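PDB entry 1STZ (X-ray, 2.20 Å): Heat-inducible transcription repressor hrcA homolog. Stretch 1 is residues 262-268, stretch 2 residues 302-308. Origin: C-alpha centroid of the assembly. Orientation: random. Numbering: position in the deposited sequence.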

# COMPACT_ATOMS: atom_id res chain seq x y z
N PHE A 262 -3.03 -5.36 34.88
CA PHE A 262 -4.29 -5.60 34.20
C PHE A 262 -4.09 -5.99 32.72
O PHE A 262 -4.67 -6.97 32.26
CB PHE A 262 -5.22 -4.40 34.32
CG PHE A 262 -6.44 -4.50 33.48
CD1 PHE A 262 -7.42 -5.44 33.79
CD2 PHE A 262 -6.62 -3.68 32.39
CE1 PHE A 262 -8.57 -5.55 33.01
CE2 PHE A 262 -7.74 -3.79 31.60
CZ PHE A 262 -8.72 -4.72 31.91
N LEU A 263 -3.27 -5.26 31.98
CA LEU A 263 -3.02 -5.63 30.58
C LEU A 263 -2.47 -7.04 30.46
O LEU A 263 -2.84 -7.79 29.55
CB LEU A 263 -2.05 -4.67 29.89
CG LEU A 263 -2.57 -3.31 29.43
CD1 LEU A 263 -1.45 -2.59 28.67
CD2 LEU A 263 -3.81 -3.45 28.55
N GLU A 264 -1.57 -7.40 31.37
CA GLU A 264 -0.95 -8.72 31.35
C GLU A 264 -1.97 -9.83 31.61
O GLU A 264 -1.84 -10.92 31.06
CB GLU A 264 0.22 -8.81 32.36
CG GLU A 264 1.50 -8.14 31.84
CD GLU A 264 2.67 -8.14 32.83
OE1 GLU A 264 2.53 -8.65 33.96
OE2 GLU A 264 3.75 -7.61 32.46
N SER A 265 -2.97 -9.54 32.45
CA SER A 265 -4.02 -10.51 32.79
C SER A 265 -4.95 -10.79 31.61
O SER A 265 -5.61 -11.82 31.59
CB SER A 265 -4.85 -10.01 33.99
OG SER A 265 -5.81 -9.02 33.59
N LEU A 266 -5.02 -9.87 30.65
CA LEU A 266 -5.83 -10.05 29.45
C LEU A 266 -5.28 -11.12 28.52
O LEU A 266 -6.04 -11.83 27.84
CB LEU A 266 -5.93 -8.73 28.67
CG LEU A 266 -6.66 -7.58 29.37
CD1 LEU A 266 -6.56 -6.32 28.55
CD2 LEU A 266 -8.12 -7.93 29.60
N VAL A 267 -3.96 -11.23 28.49
CA VAL A 267 -3.31 -12.02 27.46
C VAL A 267 -3.29 -13.50 27.88
O VAL A 267 -2.95 -13.84 29.01
CB VAL A 267 -1.91 -11.42 27.06
CG1 VAL A 267 -0.91 -11.48 28.21
CG2 VAL A 267 -1.36 -12.11 25.80
N GLY A 268 -3.74 -14.37 26.97
CA GLY A 268 -3.81 -15.79 27.20
C GLY A 268 -2.75 -16.56 26.42
O GLY A 268 -1.66 -16.04 26.15
N GLY A 302 7.12 -9.13 23.34
CA GLY A 302 6.09 -8.23 23.87
C GLY A 302 4.68 -8.68 23.51
O GLY A 302 4.48 -9.57 22.69
N SER A 303 3.71 -8.05 24.15
CA SER A 303 2.30 -8.24 23.84
C SER A 303 1.74 -7.12 22.94
O SER A 303 2.23 -5.98 22.94
CB SER A 303 1.51 -8.32 25.14
OG SER A 303 1.96 -9.44 25.88
N VAL A 304 0.73 -7.48 22.15
CA VAL A 304 -0.03 -6.57 21.31
C VAL A 304 -1.50 -6.61 21.71
O VAL A 304 -2.04 -7.68 21.96
CB VAL A 304 0.07 -6.99 19.83
CG1 VAL A 304 -0.67 -6.01 18.93
CG2 VAL A 304 1.53 -7.11 19.40
N TYR A 305 -2.13 -5.45 21.76
CA TYR A 305 -3.53 -5.30 22.13
C TYR A 305 -4.26 -4.46 21.09
O TYR A 305 -3.77 -3.41 20.70
CB TYR A 305 -3.66 -4.60 23.48
CG TYR A 305 -2.93 -5.31 24.59
CD1 TYR A 305 -1.59 -5.07 24.82
CD2 TYR A 305 -3.58 -6.22 25.41
CE1 TYR A 305 -0.91 -5.71 25.85
CE2 TYR A 305 -2.92 -6.87 26.42
CZ TYR A 305 -1.58 -6.61 26.64
OH TYR A 305 -0.92 -7.24 27.68
N LEU A 306 -5.41 -4.96 20.64
CA LEU A 306 -6.35 -4.22 19.80
C LEU A 306 -7.68 -4.02 20.56
O LEU A 306 -8.38 -4.99 20.86
CB LEU A 306 -6.64 -5.04 18.55
CG LEU A 306 -7.18 -4.43 17.26
CD1 LEU A 306 -8.26 -5.29 16.67
CD2 LEU A 306 -7.60 -2.99 17.33
N PHE A 307 -8.04 -2.79 20.81
CA PHE A 307 -9.29 -2.45 21.46
C PHE A 307 -10.22 -1.84 20.43
O PHE A 307 -9.83 -0.94 19.71
CB PHE A 307 -9.07 -1.43 22.58
CG PHE A 307 -8.26 -1.95 23.72
CD1 PHE A 307 -6.89 -1.74 23.76
CD2 PHE A 307 -8.87 -2.59 24.78
CE1 PHE A 307 -6.13 -2.21 24.84
CE2 PHE A 307 -8.13 -3.06 25.84
CZ PHE A 307 -6.74 -2.86 25.86
N THR A 308 -11.44 -2.35 20.36
CA THR A 308 -12.49 -1.75 19.55
C THR A 308 -13.75 -1.74 20.36
O THR A 308 -13.81 -2.35 21.42
CB THR A 308 -12.76 -2.60 18.27
OG1 THR A 308 -13.12 -3.94 18.64
CG2 THR A 308 -11.49 -2.77 17.42

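The most distinctive feature of this contact is a tyrosine that reaches from a strand to the backbone of a helix: Tyr305 OH donates a hydrogen bond to Leu263 O at 2.7 Å, the only hydrogen bond between the two stretches. The same carbonyl also accepts a backbone bond from within its own stretch, Leu266 N to Leu263 O at 3.2 Å, so it serves helix and strand together. Tyrosine suits this place because its ring is long enough to span the gap between backbones, with Leu263 CA and Tyr305 CA 8.5 Å apart, and it carries a polar group at the tip while the rest of the ring remains apolar.

The helix crosses the strand almost at right angles, at 86°, and the side chains of Leu263, Leu266 and Val267 all leave the backbone toward the strand. On the strand, alternation does the sorting: Ser303, Tyr305 and Phe307 point toward the helix, whereas Val304 points away.

Leu263 is the central apolar partner. Its CD2 lies over one face of the Tyr305 ring, 4.2 Å from the centroid and 12° off the ring normal, a CH-pi contact; the same methyl meets the edge of Phe307, with Leu263 CD2 to Phe307 CZ at 4.0 Å. A single methyl, Leu263 CD2, thus packs against both aromatic rings. Leu266 extends the packing, its CB 4.2 Å from Tyr305 CE2 at the ring edge and its CD1 4.4 Å from Phe307 CZ. Beyond the helix, Val267 places CG1 4.2 Å from Ser303 OG, where the small serine contributes a modest contact.

Together the stretches bury 272 Å², Tyr305 giving the largest share, 93 Å². Glu264 and Ser265 point away from the strand and are exposed, as befits polar residues; Ser265 OG instead bonds Phe262 O at 2.7 Å.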